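Local coordinates for protein particle-associated lyase (Acinetobacter bacteriophage AP22, PDB 4Y9V) that probably depolymerises the capsular polysaccharide of Acinetobacter baumannii as a tailspike lyase of the phage particle, binding capsular saccharide along a trimeric beta-helical body, at residues 113-118 with 228-233; 242-247 with 265-270; 250-255 with 278-283; 301-306 with 333-338; 324-329 with 349-354. One frame throughout, in Å; residues are numbered along the deposited sequence.

In the fold
All five contacts join parallel backbone segments of the beta-helix, and all are largely buried. Contacts 1, 3 and 4 follow one another across the same sheet: strands 229-232 and 250-255 are neighbours in it, as are 278-283 and 302-305. On that face arginine, glutamine and tyrosine side chains turn outward, H337 stands beside it on an irregular segment, and contacts 3 and 4 both hold the bound N-acetylmannosaminuronic acid. Contacts 2 and 5 lie on another face of the coils, where asparagines bond to backbone and both touch a second subunit. Contact 2 packs against contacts 1 and 3 through F242 and A267; contact 5 meets contact 4 through D335 and T354.

Contact 1. Residues 113-118 with 228-233; sequences GFYASG and PLVIDY
Y115 lies over V230 and reaches on to D232, two residues further along the neighbouring strand. Its CG stands anti to the backbone N (chi1 -158°), beside the carbonyl carbon; the ring then lies alongside V230. From CB outward, CG comes near V230 CB, then CD2 and CE2 rest on the same branched carbon, with V230 CB 3.7 Å from the centroid of the Y115 ring in a CH-pi contact over one face. On the other rim CE1 passes D232 CB, while Y115 CZ sits 3.5 Å from V230 CG1. At the tip, Y115 OH donates to D232 OD2 at 2.7 Å, meeting it on the anti side, with ring and carboxylate planes 47° apart. Valine suits its place by offering a broad apolar surface, and aspartate by ending beside the hydroxyl. D232 OD2 also receives a water that bridges to S117 OG, and it pairs with R255, while OD1 pairs with R256, so this carboxylate is probably held ionised.

F114, A116, L229 and I231 turn to the opposite face, where F114 CB touches L229 CD1 at 3.8 Å. The strands run parallel in unbroken register; A116 N to V230 O, 2.8 Å, is the straightest of their backbone bonds. F114 packs edge-to-face on F92 and F108. Phenylalanines and aliphatics on one face, with Y115 and D232 on the other, fit a parallel beta-helix of the pectin lyase-like kind.

Contact 2. Residues 242-247 with 265-270; sequences FENKGG and NSAKNN
N244 holds CG between its own backbone N and carbonyl carbon (chi1 73°), and from there its amide reaches the backbone of K268. The amide takes the place of a peptide group: N244 OD1 accepts from K268 N at 2.9 Å, and N244 ND2 donates to K268 O at 3.0 Å, with that oxygen almost in the amide plane. Asparagine fits because its short side chain offers an acceptor and a donor together. K268 curls at its last two torsions, and its NZ returns to N244 O at 2.8 Å; the same NZ also bonds S266 O, so the ammonium donates to two carbonyl oxygens. E243 OE2 lies near it, beyond salt-bridge distance and joined by a water, while E243 OE1 bonds Y241.

Before the asparagine, S266 N donates to F242 O at 2.8 Å. N265 OD1 accepts from A267 N to form an Asx turn, and N265 ND2 bonds A263 O. F242 CD2, at the ring edge, is 4.1 Å from A267 CB. Beyond, a water links G247 O to N270 N.

Strand 237-245 is flanked on its other side by strand 215-220, while F242 and A267 both pack inward on L252 of strand 250-255, and N270 lies against F188 of a second subunit.

Contact 3. Residues 250-255 with 278-283; sequences AGLRLR and YGIQIS. With 49S (2-acetamido-2-deoxy-beta-D-mannopyranuronic acid), chain B; SO4 (sulfate ion), chain K.
R253 and Q281 lie side by side on the outer face of two parallel strands, and their polar ends meet. The bonds between them are side-on: R253 NE and NH2 both donate to Q281 OE1, each at 2.9 Å, and that oxygen lies close to the guanidinium plane. The bend of R253 at chi3 (-65°) turns NE toward the glutamine, whose own chain is extended; the two flat groups stand 66° apart.

Sugar bonds form the second group. Q281 NE2 donates to O3 of the N-acetylmannosaminuronic acid at 3.1 Å and more weakly to its O7. Y278 OH receives a bond from the sugar O1 and itself donates to O4 of a sulfate, probably from the crystallisation liquor, at 2.7 Å.

Backbone bonds hold the strands in register, among them Q281 N to L252 O at 2.8 Å and S283 N to L254 O. The chain corners at G251 and G279, where a side chain on G251 would collide with G279 O.

Among apolar contacts, on the inner face L252 CD2 faces I280 CG1 at 4.3 Å.

OE1 held by R253 and NE2 by the sugar together restrain the Q281 amide; R253 is second-shell to this sugar through Q281, though its own side chain lies near another residue of the bound saccharide.

Contact 4. Residues 301-306 with 333-338; sequences AVAIGG and GADMHG. With 49S (2-acetamido-2-deoxy-beta-D-mannopyranuronic acid), chain B.
This is a polar contact between a beta-helix strand, 302-305, and the irregular segment 333-338 that runs beside it in the same direction, at the glycan pocket. Backbone bonds open the pairing: G333 O accepts from both A301 N (2.8 Å) and V302 N. From there D335 takes over. Its chi1 (164°) puts CG anti to the backbone N; D335 OD2, at the end of the side chain, accepts from I304 N at 3.0 Å with its anti lone pair. The same oxygen is met on its syn side by H337 ND1 at 2.7 Å, so one carboxylate atom joins strand and histidine, while OD1 is held by T354. H337 N in turn bonds I304 O at 2.9 Å, fixing the root of the imidazole.

With ND1 engaged by aspartate, H337 NE2 faces the bound N-acetylmannosaminuronic acid, 2.9 Å from its O1, in a hydrogen bond whose donor may be either atom. The acetamido group of the sugar lies over one face of the ring, and H337 CD2 lies 3.2 Å from C7 of the sugar. G306 supplies another grip, its N donating to O7 almost straight at 2.9 Å and its O accepting from O3. Glycine suits position 305, where a side chain would strike both H337 and the sugar.

A histidine oriented by a buried carboxylate, beside glycine backbone that reads an N-acetyl group, makes this a saccharide-binding site on the flank of a parallel beta-helix.

Contact 5. Residues 324-329 with 349-354; sequences ILHSET and TTNYAT
N351 OD1 is gripped by two donors from the neighbouring strand: H326 ND1 at 2.9 Å and S327 N at 3.1 Å. The serine N-H arrives in the carbonyl plane, on a lone pair, whereas ND1 is tilted from that plane, although the oxygen itself lies close to the plane of the imidazole. The side chains of H326 and N351 cross with ring and amide only 27° apart. On the amide's other branch, in the serine conformer given, N351 ND2 donates to S327 OG at 3.0 Å, and it donates weakly to S327 O. The amide is therefore held mainly through OD1, which probably limits its rotation. N351 sets CG between its backbone N and carbonyl carbon (chi1 58°), from which the amide reaches the adjacent strand; in that same conformer S327 OG donates a hydrogen bond to T329 O at 2.8 Å.

Residues 324-327 and 349-351 are adjacent parallel strands in neighbouring coils of the beta-helix, and the asparagine side chain continues their pairing where the backbones part: L325 N still bonds T349 O at 2.9 Å, but L325 O is 3.8 Å from N351 N. Asparagine suits this end of the strand because it accepts from the backbone N-H of S327 and donates, if only weakly, to its carbonyl.

Alongside, I324 and T349 point the same way, I324 CD1 meeting T349 OG1 at 3.6 Å, and T349 CG2 lies near H326 NE2. Beta-branched I324 and T349 suit extended strands. The T350 hydroxyl is bonded to Y352 O and also to A334 N. N351 packs on R190 of a second subunit.

Contact 1. Residues 113-118 with 228-233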
# COMPACT_ATOMS: atom_id res chain seq x y z
N GLY A 113 -16.10 15.65 32.18
CA GLY A 113 -15.51 14.80 31.15
C GLY A 113 -15.81 13.35 31.48
O GLY A 113 -16.35 13.04 32.55
N PHE A 114 -15.44 12.45 30.56
CA PHE A 114 -15.48 11.02 30.80
C PHE A 114 -14.05 10.47 30.76
O PHE A 114 -13.27 10.81 29.87
CB PHE A 114 -16.29 10.27 29.72
CG PHE A 114 -17.80 10.38 29.79
CD1 PHE A 114 -18.48 11.05 30.80
CD2 PHE A 114 -18.54 9.76 28.81
CE1 PHE A 114 -19.87 11.08 30.81
CE2 PHE A 114 -19.93 9.77 28.83
CZ PHE A 114 -20.60 10.46 29.84
N TYR A 115 -13.74 9.58 31.69
CA TYR A 115 -12.44 8.93 31.73
C TYR A 115 -12.66 7.45 32.01
O TYR A 115 -13.12 7.13 33.12
CB TYR A 115 -11.52 9.57 32.80
CG TYR A 115 -10.06 9.33 32.55
CD1 TYR A 115 -9.50 8.06 32.56
CD2 TYR A 115 -9.19 10.40 32.24
CE1 TYR A 115 -8.15 7.85 32.31
CE2 TYR A 115 -7.85 10.19 31.98
CZ TYR A 115 -7.33 8.91 32.01
OH TYR A 115 -6.01 8.74 31.71
N ALA A 116 -12.36 6.58 31.08
CA ALA A 116 -12.55 5.15 31.23
C ALA A 116 -11.15 4.51 31.33
O ALA A 116 -10.35 4.73 30.47
CB ALA A 116 -13.29 4.59 30.05
N SER A 117 -10.90 3.77 32.42
CA SER A 117 -9.58 3.26 32.62
C SER A 117 -9.57 1.86 33.21
O SER A 117 -10.23 1.59 34.21
CB SER A 117 -8.80 4.16 33.56
OG SER A 117 -7.42 3.86 33.64
N GLY A 118 -8.68 1.03 32.65
CA GLY A 118 -8.18 -0.15 33.31
C GLY A 118 -7.14 0.22 34.37
O GLY A 118 -6.97 1.41 34.70
N PRO A 228 -12.51 15.36 26.57
CA PRO A 228 -13.88 14.87 26.72
C PRO A 228 -14.03 13.39 26.95
O PRO A 228 -14.84 12.97 27.76
CB PRO A 228 -14.51 15.39 25.40
CG PRO A 228 -13.76 16.63 25.07
CD PRO A 228 -12.38 16.37 25.51
N LEU A 229 -13.25 12.58 26.21
CA LEU A 229 -13.17 11.15 26.52
C LEU A 229 -11.69 10.72 26.46
O LEU A 229 -11.01 10.94 25.46
CB LEU A 229 -13.95 10.30 25.56
CG LEU A 229 -13.81 8.76 25.76
CD1 LEU A 229 -14.33 8.31 27.11
CD2 LEU A 229 -14.49 8.04 24.62
N VAL A 230 -11.26 10.04 27.52
CA VAL A 230 -10.02 9.27 27.54
C VAL A 230 -10.42 7.80 27.75
O VAL A 230 -11.20 7.50 28.65
CB VAL A 230 -9.05 9.71 28.63
CG1 VAL A 230 -7.73 8.90 28.50
CG2 VAL A 230 -8.80 11.21 28.58
N ILE A 231 -9.83 6.91 26.94
CA ILE A 231 -9.86 5.46 27.17
C ILE A 231 -8.43 5.05 27.46
O ILE A 231 -7.54 5.34 26.65
CB ILE A 231 -10.43 4.70 25.97
CG1 ILE A 231 -11.84 5.13 25.64
CG2 ILE A 231 -10.31 3.21 26.18
CD1 ILE A 231 -12.40 4.57 24.35
N ASP A 232 -8.21 4.41 28.61
CA ASP A 232 -6.88 4.13 29.14
C ASP A 232 -6.81 2.67 29.56
O ASP A 232 -7.74 2.18 30.22
CB ASP A 232 -6.64 5.10 30.30
CG ASP A 232 -5.24 5.23 30.83
OD1 ASP A 232 -4.37 4.40 30.56
OD2 ASP A 232 -5.02 6.28 31.56
N TYR A 233 -5.74 1.97 29.19
CA TYR A 233 -5.56 0.58 29.59
C TYR A 233 -6.76 -0.31 29.13
O TYR A 233 -7.44 -0.98 29.91
CB TYR A 233 -5.25 0.38 31.05
CG TYR A 233 -3.79 0.57 31.45
CD1 TYR A 233 -2.74 0.08 30.68
CD2 TYR A 233 -3.47 1.13 32.68
CE1 TYR A 233 -1.42 0.19 31.10
CE2 TYR A 233 -2.15 1.22 33.11
CZ TYR A 233 -1.11 0.75 32.32
OH TYR A 233 0.20 0.82 32.69
O HOH W 1 -5.71 5.90 34.24

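Contact 2. Residues 242-247 with 265-270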
# COMPACT_ATOMS: atom_id res chain seq x y z
N PHE A 242 -17.64 8.67 17.85
CA PHE A 242 -17.33 9.71 18.83
C PHE A 242 -17.25 11.06 18.17
O PHE A 242 -16.65 11.20 17.11
CB PHE A 242 -15.95 9.39 19.48
CG PHE A 242 -15.55 10.47 20.48
CD1 PHE A 242 -16.09 10.44 21.75
CD2 PHE A 242 -14.72 11.50 20.12
CE1 PHE A 242 -15.79 11.44 22.65
CE2 PHE A 242 -14.42 12.52 21.02
CZ PHE A 242 -14.96 12.47 22.29
N GLU A 243 -17.81 12.07 18.84
CA GLU A 243 -17.74 13.42 18.39
C GLU A 243 -17.64 14.35 19.60
O GLU A 243 -18.42 14.21 20.54
CB GLU A 243 -19.05 13.78 17.62
CG GLU A 243 -19.20 15.25 17.25
CD GLU A 243 -20.35 15.55 16.30
OE1 GLU A 243 -20.90 14.59 15.70
OE2 GLU A 243 -20.68 16.73 16.19
N ASN A 244 -16.73 15.33 19.55
CA ASN A 244 -16.68 16.37 20.57
C ASN A 244 -16.70 17.73 19.93
O ASN A 244 -16.21 17.93 18.81
CB ASN A 244 -15.43 16.25 21.48
CG ASN A 244 -14.17 16.66 20.75
OD1 ASN A 244 -13.70 15.93 19.86
ND2 ASN A 244 -13.64 17.83 21.04
N LYS A 245 -17.19 18.70 20.69
CA LYS A 245 -16.98 20.13 20.50
C LYS A 245 -16.27 20.65 21.73
O LYS A 245 -16.73 20.37 22.84
CB LYS A 245 -18.35 20.83 20.34
CG LYS A 245 -18.28 22.35 20.40
CD LYS A 245 -19.58 23.00 20.12
CE LYS A 245 -19.43 24.53 20.02
NZ LYS A 245 -20.80 25.04 19.70
N GLY A 246 -15.20 21.39 21.58
CA GLY A 246 -14.55 22.00 22.71
C GLY A 246 -13.53 21.10 23.37
O GLY A 246 -13.13 20.04 22.86
N GLY A 247 -13.09 21.56 24.55
CA GLY A 247 -11.99 20.97 25.27
C GLY A 247 -10.70 21.75 25.04
O GLY A 247 -10.39 22.10 23.91
N ASN A 265 -14.98 9.19 13.15
CA ASN A 265 -15.29 10.06 14.28
C ASN A 265 -15.23 11.51 13.83
O ASN A 265 -14.82 11.84 12.72
CB ASN A 265 -14.29 9.79 15.44
CG ASN A 265 -12.88 10.14 14.99
OD1 ASN A 265 -12.48 11.31 15.00
ND2 ASN A 265 -12.15 9.13 14.55
N SER A 266 -15.66 12.38 14.74
CA SER A 266 -15.55 13.83 14.65
C SER A 266 -14.80 14.36 15.90
O SER A 266 -15.26 15.30 16.56
CB SER A 266 -16.95 14.49 14.46
OG SER A 266 -17.62 13.96 13.32
N ALA A 267 -13.64 13.78 16.22
CA ALA A 267 -12.80 14.30 17.29
C ALA A 267 -12.04 15.51 16.78
O ALA A 267 -11.51 15.50 15.65
CB ALA A 267 -11.82 13.23 17.77
N LYS A 268 -11.96 16.55 17.60
CA LYS A 268 -11.41 17.84 17.15
C LYS A 268 -10.87 18.62 18.35
O LYS A 268 -11.16 18.32 19.51
CB LYS A 268 -12.42 18.65 16.40
CG LYS A 268 -13.63 19.01 17.24
CD LYS A 268 -14.68 19.77 16.46
CE LYS A 268 -15.45 19.04 15.50
NZ LYS A 268 -16.37 18.01 16.01
N ASN A 269 -10.10 19.66 18.04
CA ASN A 269 -9.76 20.69 18.99
C ASN A 269 -9.79 22.03 18.25
O ASN A 269 -9.30 22.12 17.15
CB ASN A 269 -8.36 20.48 19.60
CG ASN A 269 -8.02 21.56 20.60
OD1 ASN A 269 -7.45 22.60 20.24
ND2 ASN A 269 -8.34 21.33 21.87
N ASN A 270 -10.36 23.06 18.92
CA ASN A 270 -10.46 24.37 18.31
C ASN A 270 -10.10 25.47 19.29
O ASN A 270 -10.48 26.63 19.08
CB ASN A 270 -11.87 24.61 17.74
CG ASN A 270 -12.25 23.60 16.69
OD1 ASN A 270 -11.98 23.87 15.49
ND2 ASN A 270 -12.78 22.53 17.06
O HOH W 2 -19.16 18.63 17.41
O HOH W 3 -20.27 15.74 12.64
O HOH W 4 -10.43 19.37 22.07
O HOH W 5 -14.64 22.51 18.98
O HOH W 6 -13.29 21.50 19.58
O HOH W 7 -11.56 22.89 21.50

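Contact 3. Residues 250-255 with 278-283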
# COMPACT_ATOMS: atom_id res chain seq x y z
N ALA A 250 -7.33 18.34 24.04
CA ALA A 250 -7.51 17.31 23.02
C ALA A 250 -8.97 16.87 23.04
O ALA A 250 -9.64 16.97 24.07
CB ALA A 250 -6.59 16.13 23.25
N GLY A 251 -9.42 16.31 21.92
CA GLY A 251 -10.80 15.86 21.82
C GLY A 251 -11.03 14.44 22.31
O GLY A 251 -11.98 14.17 23.09
N LEU A 252 -10.16 13.53 21.88
CA LEU A 252 -10.22 12.12 22.22
C LEU A 252 -8.81 11.67 22.51
O LEU A 252 -7.91 11.97 21.71
CB LEU A 252 -10.78 11.33 21.04
CG LEU A 252 -10.82 9.80 21.19
CD1 LEU A 252 -11.76 9.37 22.29
CD2 LEU A 252 -11.22 9.14 19.85
N ARG A 253 -8.61 10.92 23.60
CA ARG A 253 -7.30 10.34 23.87
C ARG A 253 -7.47 8.84 24.10
O ARG A 253 -8.31 8.41 24.89
CB ARG A 253 -6.64 10.98 25.10
CG ARG A 253 -5.32 10.35 25.48
CD ARG A 253 -4.67 10.98 26.70
NE ARG A 253 -4.32 12.36 26.44
CZ ARG A 253 -4.48 13.40 27.27
NH1 ARG A 253 -5.02 13.23 28.46
NH2 ARG A 253 -4.13 14.62 26.86
N LEU A 254 -6.64 8.06 23.39
CA LEU A 254 -6.47 6.62 23.62
C LEU A 254 -5.09 6.50 24.29
O LEU A 254 -4.11 6.89 23.65
CB LEU A 254 -6.49 5.78 22.36
CG LEU A 254 -7.75 5.73 21.51
CD1 LEU A 254 -9.01 5.67 22.36
CD2 LEU A 254 -7.88 6.93 20.59
N ARG A 255 -5.05 6.01 25.53
CA ARG A 255 -3.84 6.02 26.33
C ARG A 255 -3.51 4.62 26.80
O ARG A 255 -4.36 3.93 27.35
CB ARG A 255 -4.03 6.96 27.53
CG ARG A 255 -2.80 7.09 28.43
CD ARG A 255 -2.98 8.24 29.38
NE ARG A 255 -1.84 8.52 30.23
CZ ARG A 255 -1.79 8.36 31.55
NH1 ARG A 255 -2.70 7.69 32.20
NH2 ARG A 255 -0.75 8.87 32.20
N TYR A 278 -4.91 18.79 20.23
CA TYR A 278 -4.89 17.60 19.41
C TYR A 278 -6.32 17.15 19.14
O TYR A 278 -7.17 17.16 20.03
CB TYR A 278 -4.13 16.47 20.11
CG TYR A 278 -2.71 16.82 20.50
CD1 TYR A 278 -1.93 17.74 19.81
CD2 TYR A 278 -2.11 16.18 21.58
CE1 TYR A 278 -0.61 17.99 20.18
CE2 TYR A 278 -0.78 16.40 21.92
CZ TYR A 278 -0.03 17.30 21.21
OH TYR A 278 1.27 17.48 21.61
N GLY A 279 -6.62 16.75 17.90
CA GLY A 279 -7.96 16.18 17.65
C GLY A 279 -8.11 14.83 18.36
O GLY A 279 -8.94 14.68 19.25
N ILE A 280 -7.28 13.89 17.94
CA ILE A 280 -7.06 12.64 18.63
C ILE A 280 -5.61 12.62 19.10
O ILE A 280 -4.71 12.92 18.33
CB ILE A 280 -7.28 11.41 17.70
CG1 ILE A 280 -8.70 11.41 17.15
CG2 ILE A 280 -6.98 10.11 18.46
CD1 ILE A 280 -8.98 10.37 16.11
N GLN A 281 -5.41 12.26 20.38
CA GLN A 281 -4.08 11.94 20.87
C GLN A 281 -3.99 10.44 21.10
O GLN A 281 -4.76 9.89 21.89
CB GLN A 281 -3.72 12.71 22.14
CG GLN A 281 -2.23 12.53 22.49
CD GLN A 281 -1.79 13.29 23.72
OE1 GLN A 281 -2.62 13.66 24.54
NE2 GLN A 281 -0.48 13.52 23.85
N ILE A 282 -3.05 9.82 20.42
CA ILE A 282 -2.69 8.41 20.67
C ILE A 282 -1.49 8.50 21.61
O ILE A 282 -0.43 8.94 21.20
CB ILE A 282 -2.41 7.71 19.33
CG1 ILE A 282 -3.64 7.69 18.44
CG2 ILE A 282 -1.89 6.30 19.61
CD1 ILE A 282 -3.38 7.27 17.01
N SER A 283 -1.74 8.19 22.89
CA SER A 283 -0.78 8.34 23.97
C SER A 283 -0.25 6.98 24.39
O SER A 283 -0.98 6.20 24.99
CB SER A 283 -1.41 9.03 25.16
OG SER A 283 -1.71 10.37 24.86
C8 49S B . 4.86 13.17 23.65
C7 49S B . 3.63 14.06 23.63
O7 49S B . 2.61 13.73 22.99
N2 49S B . 3.71 15.20 24.34
C2 49S B . 2.66 16.19 24.38
C3 49S B . 1.90 16.19 25.71
O3 49S B . 1.31 14.91 25.96
C1 49S B . 3.25 17.57 24.16
O1 49S B . 4.00 17.64 22.98
O5 49S B . 4.16 17.86 25.22
C5 49S B . 3.47 17.99 26.47
C6 49S B . 4.47 18.43 27.52
O6A 49S B . 5.59 17.86 27.55
O6B 49S B . 4.10 19.32 28.32
C4 49S B . 2.79 16.67 26.84
O4 49S B . 2.06 17.02 28.02
S SO4 K . 4.29 19.08 19.61
O1 SO4 K . 5.18 18.36 20.50
O2 SO4 K . 4.62 18.77 18.21
O3 SO4 K . 4.51 20.52 19.87
O4 SO4 K . 2.85 18.78 19.81

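Contact 4. Residues 301-306 with 333-338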
# COMPACT_ATOMS: atom_id res chain seq x y z
N ALA A 301 -3.85 17.23 14.16
CA ALA A 301 -5.14 16.57 14.04
C ALA A 301 -5.13 15.18 14.68
O ALA A 301 -6.02 14.84 15.44
CB ALA A 301 -5.57 16.55 12.59
N VAL A 302 -4.09 14.40 14.32
CA VAL A 302 -3.73 13.17 15.04
C VAL A 302 -2.33 13.42 15.58
O VAL A 302 -1.39 13.64 14.82
CB VAL A 302 -3.79 11.91 14.18
CG1 VAL A 302 -3.22 10.73 14.95
CG2 VAL A 302 -5.23 11.64 13.74
N ALA A 303 -2.22 13.41 16.92
CA ALA A 303 -0.95 13.49 17.62
C ALA A 303 -0.63 12.10 18.12
O ALA A 303 -1.47 11.47 18.75
CB ALA A 303 -1.03 14.44 18.79
N ILE A 304 0.57 11.61 17.83
CA ILE A 304 1.02 10.30 18.28
C ILE A 304 2.18 10.58 19.23
O ILE A 304 3.20 11.17 18.82
CB ILE A 304 1.36 9.34 17.14
CG1 ILE A 304 0.23 9.32 16.11
CG2 ILE A 304 1.64 7.97 17.72
CD1 ILE A 304 0.51 8.41 14.92
N GLY A 305 2.02 10.24 20.49
CA GLY A 305 3.02 10.59 21.48
C GLY A 305 2.61 10.05 22.85
O GLY A 305 2.60 8.86 23.06
N GLY A 306 2.25 10.97 23.76
CA GLY A 306 1.77 10.60 25.08
C GLY A 306 2.45 11.38 26.19
O GLY A 306 2.79 12.55 26.00
N GLY A 333 -0.70 18.52 10.39
CA GLY A 333 -1.92 17.77 10.62
C GLY A 333 -1.67 16.38 11.18
O GLY A 333 -2.24 15.97 12.18
N ALA A 334 -0.80 15.65 10.47
CA ALA A 334 -0.30 14.33 10.89
C ALA A 334 0.97 14.52 11.71
O ALA A 334 1.86 15.28 11.35
CB ALA A 334 0.02 13.48 9.67
N ASP A 335 1.05 13.79 12.82
CA ASP A 335 2.19 13.89 13.70
C ASP A 335 2.70 12.55 14.16
O ASP A 335 1.96 11.58 14.37
CB ASP A 335 1.82 14.75 14.94
CG ASP A 335 2.80 14.61 16.11
OD1 ASP A 335 3.84 15.31 16.05
OD2 ASP A 335 2.49 13.80 17.03
N MET A 336 4.01 12.54 14.43
CA MET A 336 4.68 11.51 15.23
C MET A 336 5.69 12.22 16.12
O MET A 336 6.63 12.85 15.61
CB MET A 336 5.42 10.47 14.37
CG MET A 336 4.58 9.84 13.28
SD MET A 336 5.60 8.65 12.38
CE MET A 336 4.61 8.39 10.92
N HIS A 337 5.53 12.12 17.44
CA HIS A 337 6.50 12.62 18.39
C HIS A 337 7.74 11.71 18.46
O HIS A 337 7.76 10.59 17.93
CB HIS A 337 5.87 12.74 19.79
CG HIS A 337 4.98 13.91 19.99
ND1 HIS A 337 3.83 14.20 19.32
CD2 HIS A 337 5.12 14.90 20.90
CE1 HIS A 337 3.30 15.31 19.81
NE2 HIS A 337 4.05 15.73 20.78
N GLY A 338 8.76 12.16 19.17
CA GLY A 338 10.01 11.44 19.33
C GLY A 338 9.97 10.17 20.16
O GLY A 338 10.99 9.50 20.26
C8 49S B . 4.86 13.17 23.65
C7 49S B . 3.63 14.06 23.63
O7 49S B . 2.61 13.73 22.99
N2 49S B . 3.71 15.20 24.34
C2 49S B . 2.66 16.19 24.38
C3 49S B . 1.90 16.19 25.71
O3 49S B . 1.31 14.91 25.96
C1 49S B . 3.25 17.57 24.16
O1 49S B . 4.00 17.64 22.98
O5 49S B . 4.16 17.86 25.22
C5 49S B . 3.47 17.99 26.47
C6 49S B . 4.47 18.43 27.52
O6A 49S B . 5.59 17.86 27.55
O6B 49S B . 4.10 19.32 28.32
C4 49S B . 2.79 16.67 26.84
O4 49S B . 2.06 17.02 28.02

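Contact 5. Residues 324-329 with 349-354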
# COMPACT_ATOMS: atom_id res chain seq x y z
N ILE A 324 -7.64 12.33 6.30
CA ILE A 324 -7.41 13.72 5.90
C ILE A 324 -7.24 14.52 7.18
O ILE A 324 -8.19 14.62 7.97
CB ILE A 324 -8.52 14.25 4.98
CG1 ILE A 324 -8.92 13.30 3.86
CG2 ILE A 324 -8.15 15.62 4.50
CD1 ILE A 324 -7.86 12.93 2.85
N LEU A 325 -6.03 15.03 7.42
CA LEU A 325 -5.60 15.50 8.74
C LEU A 325 -5.01 16.90 8.62
O LEU A 325 -3.97 17.08 7.99
CB LEU A 325 -4.54 14.54 9.28
CG LEU A 325 -4.99 13.08 9.44
CD1 LEU A 325 -3.85 12.22 9.90
CD2 LEU A 325 -6.19 12.97 10.41
N HIS A 326 -5.65 17.89 9.28
CA HIS A 326 -5.21 19.26 9.13
C HIS A 326 -5.15 20.02 10.45
O HIS A 326 -5.99 19.86 11.33
CB HIS A 326 -6.10 20.03 8.13
CG HIS A 326 -5.89 19.54 6.73
ND1 HIS A 326 -4.66 19.64 6.10
CD2 HIS A 326 -6.66 18.93 5.81
CE1 HIS A 326 -4.77 19.12 4.87
NE2 HIS A 326 -5.97 18.68 4.66
N SER A 327 -4.11 20.88 10.52
CA SER A 327 -3.97 21.84 11.60
C SER A 327 -4.26 23.24 11.08
O SER A 327 -3.85 23.60 9.96
CB SER A 327 -2.58 21.80 12.22
OG SER A 327 -1.60 22.26 11.31
N GLU A 328 -4.89 24.05 11.91
CA GLU A 328 -5.16 25.47 11.55
C GLU A 328 -3.91 26.32 11.69
O GLU A 328 -3.65 27.17 10.80
CB GLU A 328 -6.28 25.96 12.49
CG GLU A 328 -6.60 27.45 12.31
CD GLU A 328 -5.83 28.36 13.21
OE1 GLU A 328 -5.76 28.05 14.43
OE2 GLU A 328 -5.44 29.45 12.74
N THR A 329 -3.14 26.13 12.75
CA THR A 329 -1.85 26.77 12.87
C THR A 329 -0.85 26.07 11.94
O THR A 329 -1.12 25.01 11.38
CB THR A 329 -1.34 26.77 14.32
OG1 THR A 329 -1.08 25.44 14.74
CG2 THR A 329 -2.29 27.49 15.26
N THR A 349 -3.70 12.67 3.71
CA THR A 349 -3.42 14.04 3.33
C THR A 349 -3.13 14.83 4.61
O THR A 349 -3.85 14.68 5.61
CB THR A 349 -4.61 14.65 2.59
OG1 THR A 349 -4.75 13.93 1.35
CG2 THR A 349 -4.40 16.12 2.27
N THR A 350 -2.10 15.67 4.56
CA THR A 350 -1.73 16.50 5.70
C THR A 350 -1.09 17.77 5.19
O THR A 350 -0.41 17.79 4.16
CB THR A 350 -0.78 15.74 6.65
OG1 THR A 350 -0.41 16.60 7.74
CG2 THR A 350 0.43 15.16 5.98
N ASN A 351 -1.25 18.85 5.96
CA ASN A 351 -0.35 20.01 5.86
C ASN A 351 0.81 19.75 6.83
O ASN A 351 0.58 19.63 8.04
CB ASN A 351 -1.03 21.33 6.15
CG ASN A 351 -1.69 21.45 7.51
OD1 ASN A 351 -2.61 20.68 7.82
ND2 ASN A 351 -1.25 22.38 8.31
N TYR A 352 2.01 19.63 6.26
CA TYR A 352 3.24 19.39 7.01
C TYR A 352 3.22 17.99 7.64
O TYR A 352 2.23 17.27 7.60
CB TYR A 352 3.53 20.51 8.01
CG TYR A 352 4.95 20.74 8.47
CD1 TYR A 352 5.99 20.91 7.56
CD2 TYR A 352 5.26 20.88 9.81
CE1 TYR A 352 7.29 21.20 7.96
CE2 TYR A 352 6.53 21.22 10.23
CZ TYR A 352 7.54 21.38 9.31
OH TYR A 352 8.79 21.75 9.77
N ALA A 353 4.34 17.60 8.24
CA ALA A 353 4.46 16.25 8.78
C ALA A 353 5.64 16.21 9.74
O ALA A 353 6.71 16.72 9.39
CB ALA A 353 4.68 15.23 7.66
N THR A 354 5.46 15.58 10.89
CA THR A 354 6.55 15.29 11.81
C THR A 354 6.83 13.78 11.81
O THR A 354 5.92 12.96 11.64
CB THR A 354 6.23 15.81 13.23
OG1 THR A 354 5.02 15.20 13.62
CG2 THR A 354 6.17 17.32 13.29